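Local coordinates for protein papillomavirus transcription factor E2 (Human papillomavirus type 18, PDB 1QQH) that probably activates viral transcription, and in this family also assists viral DNA replication, through the amino-terminal activation domain of which this is a fragment, at residues H5-L10 against T32-W37; V54-N59 against G118-H123; V72-D77 against L93-E98. The protein carries 1 engineered substitution. One frame throughout, in Å; residues are numbered along the deposited sequence.

The three contacts are spread along an elongated activation domain, contact 3 lying between contacts 1 and 2. Contact 1 joins helix 3-19 to helix 34-37 and borders the second subunit. Contact 2 lies on the opposite side of the chain's centre, about 33 Å away centre to centre, where strand 45-56 pairs with strand 120-124. Contact 3 is about 18 Å from contact 1 and 27 Å from contact 2, again between centres. Contacts 2 and 3 belong to the same antiparallel sheet, since strands 45-56 and 63-75 are neighbours, and in sequence contact 3 is nested inside the loop that contact 2 closes. None touches another; contact 3 comes within about 6 Å of each (nearest atoms).

Contact 1 (H5-L10 against T32-W37); sequences HKAIEL and TCEELW
The indole of Trp37 takes Leu10 CD1 over one face and Glu9 CG at its edge. CD1 stands 3.4 Å above the Trp37 ring plane, displaced toward the rim, and 27° off the normal of the five-membered ring, a CH-pi contact. Glu9 CG comes to the edge, near the ring plane, 4.1 Å from Trp37 CZ2, and the Glu9 carboxylate is turned 77° from the indole. This is helix-helix packing in the helical, amino-terminal part of the E2 activation domain: the short helix 34-37 leans on the long helix 3-19. The first torsion of Trp37 sets CG anti to the backbone N (chi1 173°), on the side of helix 3-19; Ala13 of that helix also touches the ring, and Phe45 adds a second, oblique aromatic neighbour. The leucine and tryptophan side chains run antiparallel, each passing alongside the other. While CD1 of Leu10 serves the indole, its other methyl, CD2, fits against the start of helix 34-37, 3.4 Å from Glu34 CG and 3.6 Å from Thr32 O. One leucine thus fills the gap between the tryptophan ring and the aliphatic stem of the glutamate. Glu34, extended beyond CG, reaches across to the long helix, and its carboxylate oxygen OE2 makes a weak hydrogen bond to Gln15 NE2 of the second subunit. Ala7 packs on Ile8 of that subunit, and Leu10 on its Gln11, so the contact sits at the dimer interface of the crystal assembly. Cys33 holds the N-cap of helix 34-37, its SG accepting a weak bond from Leu36 N at 3.6 Å. The tightest approach between the two segments is nonpolar to polar: Glu34 OE1 rests 3.1 Å from Ala7 CB.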
loop_
_atom_site.group_PDB
_atom_site.type_symbol
_atom_site.label_atom_id
_atom_site.label_comp_id
_atom_site.label_asym_id
_atom_site.label_seq_id
_atom_site.Cartn_x
_atom_site.Cartn_y
_atom_site.Cartn_z
ATOM N N HIS A 5 0.612 -16.728 8.194
ATOM C CA HIS A 5 -0.590 -16.219 8.840
ATOM C C HIS A 5 -0.511 -14.698 8.967
ATOM O O HIS A 5 -1.509 -13.992 8.793
ATOM C CB HIS A 5 -0.747 -16.852 10.229
ATOM C CG HIS A 5 -1.811 -16.212 11.069
ATOM N ND1 HIS A 5 -3.108 -16.049 10.632
ATOM C CD2 HIS A 5 -1.767 -15.698 12.321
ATOM C CE1 HIS A 5 -3.817 -15.461 11.579
ATOM N NE2 HIS A 5 -3.029 -15.237 12.615
ATOM N N LYS A 6 0.684 -14.202 9.275
ATOM C CA LYS A 6 0.899 -12.771 9.420
ATOM C C LYS A 6 0.435 -12.022 8.178
ATOM O O LYS A 6 -0.367 -11.095 8.271
ATOM C CB LYS A 6 2.378 -12.487 9.692
ATOM C CG LYS A 6 2.808 -12.789 11.124
ATOM C CD LYS A 6 2.166 -11.814 12.107
ATOM C CE LYS A 6 2.364 -12.245 13.553
ATOM N NZ LYS A 6 1.632 -13.508 13.862
ATOM N N ALA A 7 0.931 -12.433 7.016
ATOM C CA ALA A 7 0.553 -11.791 5.758
ATOM C C ALA A 7 -0.964 -11.698 5.612
ATOM O O ALA A 7 -1.485 -10.733 5.053
ATOM C CB ALA A 7 1.142 -12.563 4.581
ATOM N N ILE A 8 -1.664 -12.704 6.130
ATOM C CA ILE A 8 -3.121 -12.762 6.052
ATOM C C ILE A 8 -3.787 -11.706 6.935
ATOM O O ILE A 8 -4.744 -11.045 6.522
ATOM C CB ILE A 8 -3.643 -14.152 6.483
ATOM C CG1 ILE A 8 -2.802 -15.256 5.833
ATOM C CG2 ILE A 8 -5.104 -14.304 6.084
ATOM C CD1 ILE A 8 -2.836 -15.265 4.312
ATOM N N GLU A 9 -3.280 -11.560 8.153
ATOM C CA GLU A 9 -3.817 -10.587 9.096
ATOM C C GLU A 9 -3.632 -9.185 8.523
ATOM O O GLU A 9 -4.557 -8.370 8.510
ATOM C CB GLU A 9 -3.088 -10.716 10.436
ATOM C CG GLU A 9 -3.669 -9.881 11.563
ATOM C CD GLU A 9 -3.098 -10.262 12.922
ATOM O OE1 GLU A 9 -3.541 -9.683 13.937
ATOM O OE2 GLU A 9 -2.206 -11.141 12.976
ATOM N N LEU A 10 -2.424 -8.919 8.040
ATOM C CA LEU A 10 -2.096 -7.630 7.455
ATOM C C LEU A 10 -3.021 -7.319 6.282
ATOM O O LEU A 10 -3.535 -6.208 6.157
ATOM C CB LEU A 10 -0.637 -7.631 6.990
ATOM C CG LEU A 10 -0.146 -6.385 6.259
ATOM C CD1 LEU A 10 -0.366 -5.167 7.127
ATOM C CD2 LEU A 10 1.326 -6.541 5.902
ATOM N N THR A 32 2.570 0.372 4.753
ATOM C CA THR A 32 1.753 -0.832 4.752
ATOM C C THR A 32 2.496 -2.156 4.763
ATOM O O THR A 32 1.864 -3.206 4.663
ATOM C CB THR A 32 0.807 -0.838 3.528
ATOM O OG1 THR A 32 1.581 -0.804 2.322
ATOM C CG2 THR A 32 -0.110 0.375 3.551
ATOM N N CYS A 33 3.820 -2.131 4.901
ATOM C CA CYS A 33 4.574 -3.383 4.876
ATOM C C CYS A 33 4.484 -4.201 6.159
ATOM O O CYS A 33 4.100 -3.696 7.212
ATOM C CB CYS A 33 6.043 -3.116 4.527
ATOM S SG CYS A 33 7.030 -2.422 5.866
ATOM N N GLU A 34 4.843 -5.478 6.051
ATOM C CA GLU A 34 4.808 -6.411 7.172
ATOM C C GLU A 34 5.746 -6.026 8.305
ATOM O O GLU A 34 5.369 -6.095 9.475
ATOM C CB GLU A 34 5.156 -7.826 6.699
ATOM C CG GLU A 34 4.006 -8.581 6.048
ATOM C CD GLU A 34 4.445 -9.896 5.395
ATOM O OE1 GLU A 34 3.559 -10.672 4.963
ATOM O OE2 GLU A 34 5.670 -10.151 5.308
ATOM N N GLU A 35 6.967 -5.630 7.959
ATOM C CA GLU A 35 7.948 -5.257 8.973
ATOM C C GLU A 35 7.395 -4.229 9.951
ATOM O O GLU A 35 7.507 -4.389 11.166
ATOM C CB GLU A 35 9.218 -4.701 8.324
ATOM C CG GLU A 35 10.168 -5.748 7.771
ATOM C CD GLU A 35 10.646 -6.733 8.830
ATOM O OE1 GLU A 35 10.827 -6.333 10.009
ATOM O OE2 GLU A 35 10.854 -7.912 8.472
ATOM N N LEU A 36 6.800 -3.172 9.410
ATOM C CA LEU A 36 6.227 -2.113 10.231
ATOM C C LEU A 36 4.976 -2.597 10.954
ATOM O O LEU A 36 4.741 -2.253 12.107
ATOM C CB LEU A 36 5.892 -0.902 9.358
ATOM C CG LEU A 36 5.348 0.312 10.111
ATOM C CD1 LEU A 36 6.356 0.740 11.169
ATOM C CD2 LEU A 36 5.082 1.450 9.131
ATOM N N TRP A 37 4.180 -3.403 10.261
ATOM C CA TRP A 37 2.958 -3.957 10.816
ATOM C C TRP A 37 3.276 -4.703 12.105
ATOM O O TRP A 37 2.540 -4.604 13.084
ATOM C CB TRP A 37 2.317 -4.897 9.795
ATOM C CG TRP A 37 1.124 -5.663 10.297
ATOM C CD1 TRP A 37 1.045 -7.014 10.516
ATOM C CD2 TRP A 37 -0.154 -5.126 10.656
ATOM N NE1 TRP A 37 -0.201 -7.348 10.988
ATOM C CE2 TRP A 37 -0.958 -6.209 11.085
ATOM C CE3 TRP A 37 -0.700 -3.835 10.660
ATOM C CZ2 TRP A 37 -2.279 -6.038 11.513
ATOM C CZ3 TRP A 37 -2.011 -3.664 11.086
ATOM C CH2 TRP A 37 -2.787 -4.765 11.507
#

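Contact 2 (V54-N59 against G118-H123); sequences VYFDGN and GTWEVH
Tyr55 and His123 cross at about a right angle, the tyrosine presenting an edge to the face of the imidazole. Ring centroids are 4.5 Å apart and the planes are inclined at 51°. The touching atom is Tyr55 CE1, over the imidazole near its rim, 3.2 Å from His123 ND1. Beneath the rings runs antiparallel pairing that adds strand 120-124 alongside the end of strand 45-56. Tyr55 and Glu121 form the hydrogen-bonded pair, with Tyr55 N to Glu121 O at 2.8 Å and Glu121 N to Tyr55 O at 2.7 Å; past the strand end, Asp57 N reaches Thr119 O at 2.7 Å, arriving above the carbonyl plane. Val54, Phe56, Trp120 and Val122 lie on the opposite face of the sheet from Tyr55 and Glu121, directed at helix 107-111. There Val54 and Trp120 run alongside each other in the same sense, Val54 CG1 meeting Trp120 CD1, whereas Phe56 crosses Trp120 obliquely with CD2 3.6 Å from Trp120 CB. The indole also stacks on His90 and donates from NE1 to its carbonyl oxygen. On the tyrosine face, water 1 lies in the imidazole plane, joining Tyr55 OH to His123 ND1 by a weaker second bond. His123 NE2 donates to Glu121 OE1 at 2.8 Å, meeting the anti side of the carboxylate 31° out of its plane. The NE2 bond and the Tyr55 edge restrain the imidazole, with a weak water bond at ND1; the carboxylate might favour a protonated histidine, although Lys60, in a long, weak ion pair with Glu121, would partly offset this.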
loop_
_atom_site.group_PDB
_atom_site.type_symbol
_atom_site.label_atom_id
_atom_site.label_comp_id
_atom_site.label_asym_id
_atom_site.label_seq_id
_atom_site.Cartn_x
_atom_site.Cartn_y
_atom_site.Cartn_z
ATOM N N VAL A 54 15.775 8.639 25.469
ATOM C CA VAL A 54 15.689 8.337 26.885
ATOM C C VAL A 54 17.092 8.140 27.432
ATOM O O VAL A 54 17.882 7.376 26.880
ATOM C CB VAL A 54 14.882 7.056 27.145
ATOM C CG1 VAL A 54 14.900 6.727 28.629
ATOM C CG2 VAL A 54 13.451 7.242 26.667
ATOM N N TYR A 55 17.399 8.851 28.508
ATOM C CA TYR A 55 18.702 8.747 29.151
ATOM C C TYR A 55 18.511 8.028 30.482
ATOM O O TYR A 55 17.797 8.515 31.357
ATOM C CB TYR A 55 19.290 10.138 29.399
ATOM C CG TYR A 55 19.455 10.965 28.148
ATOM C CD1 TYR A 55 18.371 11.630 27.578
ATOM C CD2 TYR A 55 20.693 11.081 27.527
ATOM C CE1 TYR A 55 18.520 12.394 26.419
ATOM C CE2 TYR A 55 20.856 11.840 26.369
ATOM C CZ TYR A 55 19.767 12.494 25.823
ATOM O OH TYR A 55 19.930 13.251 24.683
ATOM N N PHE A 56 19.141 6.867 30.622
ATOM C CA PHE A 56 19.026 6.089 31.847
ATOM C C PHE A 56 20.116 6.479 32.823
ATOM O O PHE A 56 21.270 6.664 32.439
ATOM C CB PHE A 56 19.090 4.600 31.530
ATOM C CG PHE A 56 18.017 4.153 30.588
ATOM C CD1 PHE A 56 18.294 3.954 29.242
ATOM C CD2 PHE A 56 16.710 3.983 31.040
ATOM C CE1 PHE A 56 17.289 3.595 28.356
ATOM C CE2 PHE A 56 15.697 3.625 30.166
ATOM C CZ PHE A 56 15.989 3.430 28.817
ATOM N N ASP A 57 19.733 6.602 34.088
ATOM C CA ASP A 57 20.657 7.011 35.138
ATOM C C ASP A 57 21.009 8.452 34.790
ATOM O O ASP A 57 20.374 9.046 33.917
ATOM C CB ASP A 57 21.912 6.135 35.130
ATOM C CG ASP A 57 21.587 4.650 35.103
ATOM O OD1 ASP A 57 20.838 4.179 35.988
ATOM O OD2 ASP A 57 22.085 3.950 34.193
ATOM N N GLY A 58 22.004 9.019 35.460
ATOM C CA GLY A 58 22.377 10.390 35.161
ATOM C C GLY A 58 23.490 10.448 34.133
ATOM O O GLY A 58 24.534 11.060 34.374
ATOM N N ASN A 59 23.267 9.828 32.976
ATOM C CA ASN A 59 24.289 9.798 31.938
ATOM C C ASN A 59 23.752 10.010 30.527
ATOM O O ASN A 59 22.840 9.310 30.091
ATOM C CB ASN A 59 25.040 8.465 32.013
ATOM C CG ASN A 59 26.077 8.314 30.921
ATOM O OD1 ASN A 59 26.939 9.176 30.738
ATOM N ND2 ASN A 59 26.006 7.210 30.192
ATOM N N GLY A 118 17.634 2.901 38.199
ATOM C CA GLY A 118 16.181 2.861 38.183
ATOM C C GLY A 118 15.607 4.233 37.881
ATOM O O GLY A 118 14.418 4.489 38.071
ATOM N N THR A 119 16.475 5.121 37.413
ATOM C CA THR A 119 16.103 6.486 37.065
ATOM C C THR A 119 16.333 6.685 35.574
ATOM O O THR A 119 17.202 6.045 34.986
ATOM C CB THR A 119 16.966 7.506 37.857
ATOM O OG1 THR A 119 16.283 7.870 39.058
ATOM C CG2 THR A 119 17.246 8.761 37.040
ATOM N N TRP A 120 15.543 7.558 34.962
ATOM C CA TRP A 120 15.703 7.843 33.545
ATOM C C TRP A 120 15.099 9.195 33.220
ATOM O O TRP A 120 14.229 9.688 33.939
ATOM C CB TRP A 120 15.065 6.740 32.692
ATOM C CG TRP A 120 13.575 6.706 32.723
ATOM C CD1 TRP A 120 12.721 7.412 31.923
ATOM C CD2 TRP A 120 12.754 5.921 33.593
ATOM N NE1 TRP A 120 11.424 7.111 32.239
ATOM C CE2 TRP A 120 11.412 6.201 33.261
ATOM C CE3 TRP A 120 13.023 5.011 34.625
ATOM C CZ2 TRP A 120 10.339 5.604 33.920
ATOM C CZ3 TRP A 120 11.960 4.420 35.283
ATOM C CH2 TRP A 120 10.629 4.717 34.927
ATOM N N GLU A 121 15.576 9.791 32.135
ATOM C CA GLU A 121 15.113 11.097 31.698
ATOM C C GLU A 121 14.613 10.982 30.261
ATOM O O GLU A 121 15.283 10.395 29.415
ATOM C CB GLU A 121 16.278 12.080 31.773
ATOM C CG GLU A 121 15.901 13.508 32.104
ATOM C CD GLU A 121 17.126 14.395 32.268
ATOM O OE1 GLU A 121 17.821 14.656 31.257
ATOM O OE2 GLU A 121 17.398 14.821 33.411
ATOM N N VAL A 122 13.441 11.542 29.985
ATOM C CA VAL A 122 12.868 11.479 28.644
ATOM C C VAL A 122 12.944 12.809 27.901
ATOM O O VAL A 122 12.538 13.852 28.423
ATOM C CB VAL A 122 11.383 11.044 28.688
ATOM C CG1 VAL A 122 10.865 10.850 27.284
ATOM C CG2 VAL A 122 11.232 9.764 29.494
ATOM N N HIS A 123 13.465 12.767 26.681
ATOM C CA HIS A 123 13.575 13.956 25.854
ATOM C C HIS A 123 12.811 13.753 24.552
ATOM O O HIS A 123 12.965 12.736 23.879
ATOM C CB HIS A 123 15.038 14.266 25.528
ATOM C CG HIS A 123 15.852 14.687 26.713
ATOM N ND1 HIS A 123 17.086 15.286 26.588
ATOM C CD2 HIS A 123 15.614 14.587 28.042
ATOM C CE1 HIS A 123 17.574 15.539 27.789
ATOM N NE2 HIS A 123 16.700 15.126 28.689
HETATM O O HOH W 1 18.550 15.648 23.635
#

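Contact 3 (V72-D77 against L93-E98); sequences VYYMTD and LYYVKE
Tyr74 and Tyr95 both carry CG between the backbone N and the carbonyl carbon (chi1 64° and 62°), from residues whose CB atoms each point at the other strand. The rings meet obliquely, neither stacked nor edge-to-face, with Tyr74 CD2 3.8 Å from Tyr95 CE1. Each ring has an aliphatic group over one face. Val72 CG1 lies over the Tyr95 face, displaced toward the rim, 4.0 Å from the centroid, and the valine crosses the tyrosine at about a right angle. Over Tyr74 lies Lys97 CG, 4.0 Å from the ring centroid, the lysine continuing fully extended past it; both are CH-pi contacts. The phenol end of Tyr74 reaches the far strand's backbone: Glu98 N donates to Tyr74 OH at 3.2 Å, a fairly straight bond. Water 2 adds a second link, donating to Val96 O at 2.7 Å and bonding to Tyr74 OH at 3.3 Å. One hydroxyl thereby ties the side chain to the end of strand 92-97. Beyond the strand ends, Glu98 brings its carboxylate beside that of Asp77, but the latter is poorly ordered, and the close approach of two like charges is doubtful. Pro41 and Cys44 also pack on Tyr95. Both strands pair antiparallel with strand 81-89 and therefore run in roughly the same direction, 48° apart with axes 8.9 Å from each other. The tyrosine contact thus spans second-neighbour strands flanking a shared antiparallel partner, within the curled antiparallel sheet of the E2 activation domain.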
loop_
_atom_site.group_PDB
_atom_site.type_symbol
_atom_site.label_atom_id
_atom_site.label_comp_id
_atom_site.label_asym_id
_atom_site.label_seq_id
_atom_site.Cartn_x
_atom_site.Cartn_y
_atom_site.Cartn_z
ATOM N N VAL A 72 -1.400 7.199 14.938
ATOM C CA VAL A 72 -1.578 5.778 15.182
ATOM C C VAL A 72 -2.982 5.391 14.751
ATOM O O VAL A 72 -3.964 6.034 15.146
ATOM C CB VAL A 72 -1.403 5.444 16.672
ATOM C CG1 VAL A 72 -1.754 3.977 16.921
ATOM C CG2 VAL A 72 0.030 5.737 17.101
ATOM N N TYR A 73 -3.071 4.352 13.928
ATOM C CA TYR A 73 -4.351 3.870 13.429
ATOM C C TYR A 73 -4.661 2.517 14.042
ATOM O O TYR A 73 -3.997 1.520 13.755
ATOM C CB TYR A 73 -4.331 3.748 11.899
ATOM C CG TYR A 73 -4.004 5.039 11.181
ATOM C CD1 TYR A 73 -2.759 5.639 11.326
ATOM C CD2 TYR A 73 -4.949 5.676 10.378
ATOM C CE1 TYR A 73 -2.456 6.845 10.690
ATOM C CE2 TYR A 73 -4.662 6.882 9.742
ATOM C CZ TYR A 73 -3.415 7.462 9.901
ATOM O OH TYR A 73 -3.117 8.657 9.291
ATOM N N TYR A 74 -5.672 2.493 14.902
ATOM C CA TYR A 74 -6.075 1.260 15.551
ATOM C C TYR A 74 -7.504 0.958 15.146
ATOM O O TYR A 74 -8.221 1.836 14.663
ATOM C CB TYR A 74 -5.968 1.407 17.070
ATOM C CG TYR A 74 -6.902 2.433 17.667
ATOM C CD1 TYR A 74 -8.162 2.061 18.136
ATOM C CD2 TYR A 74 -6.519 3.773 17.788
ATOM C CE1 TYR A 74 -9.019 2.990 18.718
ATOM C CE2 TYR A 74 -7.373 4.719 18.371
ATOM C CZ TYR A 74 -8.622 4.319 18.838
ATOM O OH TYR A 74 -9.467 5.224 19.444
ATOM N N MET A 75 -7.914 -0.287 15.334
ATOM C CA MET A 75 -9.264 -0.689 14.985
ATOM C C MET A 75 -10.078 -0.973 16.254
ATOM O O MET A 75 -9.628 -1.694 17.144
ATOM C CB MET A 75 -9.215 -1.928 14.088
ATOM C CG MET A 75 -10.576 -2.388 13.587
ATOM S SD MET A 75 -10.473 -3.905 12.589
ATOM C CE MET A 75 -10.809 -3.254 10.934
ATOM N N THR A 76 -11.267 -0.383 16.339
ATOM C CA THR A 76 -12.128 -0.594 17.497
ATOM C C THR A 76 -12.651 -2.026 17.476
ATOM O O THR A 76 -12.490 -2.746 16.486
ATOM C CB THR A 76 -13.340 0.364 17.491
ATOM O OG1 THR A 76 -14.230 0.012 16.426
ATOM C CG2 THR A 76 -12.882 1.798 17.299
ATOM N N ASP A 77 -13.271 -2.441 18.572
ATOM C CA ASP A 77 -13.826 -3.785 18.662
ATOM C C ASP A 77 -14.795 -3.941 17.490
ATOM O O ASP A 77 -14.798 -4.957 16.795
ATOM C CB ASP A 77 -14.564 -3.944 19.989
ATOM C CG ASP A 77 -13.811 -3.310 21.150
ATOM O OD1 ASP A 77 -12.687 -3.768 21.461
ATOM O OD2 ASP A 77 -14.343 -2.347 21.747
ATOM N N LEU A 93 5.513 5.314 26.035
ATOM C CA LEU A 93 4.762 5.787 24.871
ATOM C C LEU A 93 3.403 5.116 24.837
ATOM O O LEU A 93 3.290 3.906 25.031
ATOM C CB LEU A 93 5.502 5.470 23.576
ATOM C CG LEU A 93 6.957 5.927 23.464
ATOM C CD1 LEU A 93 7.465 5.592 22.063
ATOM C CD2 LEU A 93 7.069 7.424 23.736
ATOM N N TYR A 94 2.365 5.900 24.592
ATOM C CA TYR A 94 1.033 5.338 24.540
ATOM C C TYR A 94 0.151 6.102 23.562
ATOM O O TYR A 94 0.520 7.163 23.060
ATOM C CB TYR A 94 0.406 5.365 25.948
ATOM C CG TYR A 94 0.087 6.753 26.495
ATOM C CD1 TYR A 94 -1.173 7.329 26.306
ATOM C CD2 TYR A 94 1.037 7.482 27.205
ATOM C CE1 TYR A 94 -1.482 8.597 26.815
ATOM C CE2 TYR A 94 0.744 8.748 27.720
ATOM C CZ TYR A 94 -0.521 9.300 27.520
ATOM O OH TYR A 94 -0.813 10.552 28.017
ATOM N N TYR A 95 -1.005 5.532 23.273
ATOM C CA TYR A 95 -1.976 6.185 22.429
ATOM C C TYR A 95 -3.292 5.914 23.142
ATOM O O TYR A 95 -3.428 4.903 23.836
ATOM C CB TYR A 95 -1.967 5.615 21.004
ATOM C CG TYR A 95 -2.317 4.148 20.859
ATOM C CD1 TYR A 95 -3.582 3.751 20.423
ATOM C CD2 TYR A 95 -1.362 3.158 21.093
ATOM C CE1 TYR A 95 -3.885 2.407 20.218
ATOM C CE2 TYR A 95 -1.650 1.818 20.894
ATOM C CZ TYR A 95 -2.910 1.447 20.456
ATOM O OH TYR A 95 -3.190 0.116 20.245
ATOM N N VAL A 96 -4.243 6.831 23.015
ATOM C CA VAL A 96 -5.525 6.645 23.675
ATOM C C VAL A 96 -6.377 5.778 22.772
ATOM O O VAL A 96 -6.650 6.142 21.631
ATOM C CB VAL A 96 -6.224 8.000 23.927
ATOM C CG1 VAL A 96 -7.516 7.789 24.699
ATOM C CG2 VAL A 96 -5.289 8.920 24.696
ATOM N N LYS A 97 -6.767 4.619 23.282
ATOM C CA LYS A 97 -7.584 3.697 22.517
ATOM C C LYS A 97 -8.971 3.610 23.143
ATOM O O LYS A 97 -9.161 2.981 24.190
ATOM C CB LYS A 97 -6.936 2.316 22.492
ATOM C CG LYS A 97 -7.686 1.308 21.644
ATOM C CD LYS A 97 -7.004 -0.047 21.669
ATOM C CE LYS A 97 -7.734 -1.049 20.792
ATOM N NZ LYS A 97 -7.069 -2.374 20.841
ATOM N N GLU A 98 -9.938 4.249 22.494
ATOM C CA GLU A 98 -11.302 4.259 22.994
ATOM C C GLU A 98 -11.302 4.828 24.412
ATOM O O GLU A 98 -11.801 4.210 25.351
ATOM C CB GLU A 98 -11.883 2.838 22.967
ATOM C CG GLU A 98 -11.956 2.235 21.555
ATOM C CD GLU A 98 -12.587 0.849 21.521
ATOM O OE1 GLU A 98 -13.788 0.734 21.845
ATOM O OE2 GLU A 98 -11.887 -0.127 21.171
HETATM O O HOH W 2 -8.458 7.976 20.879
#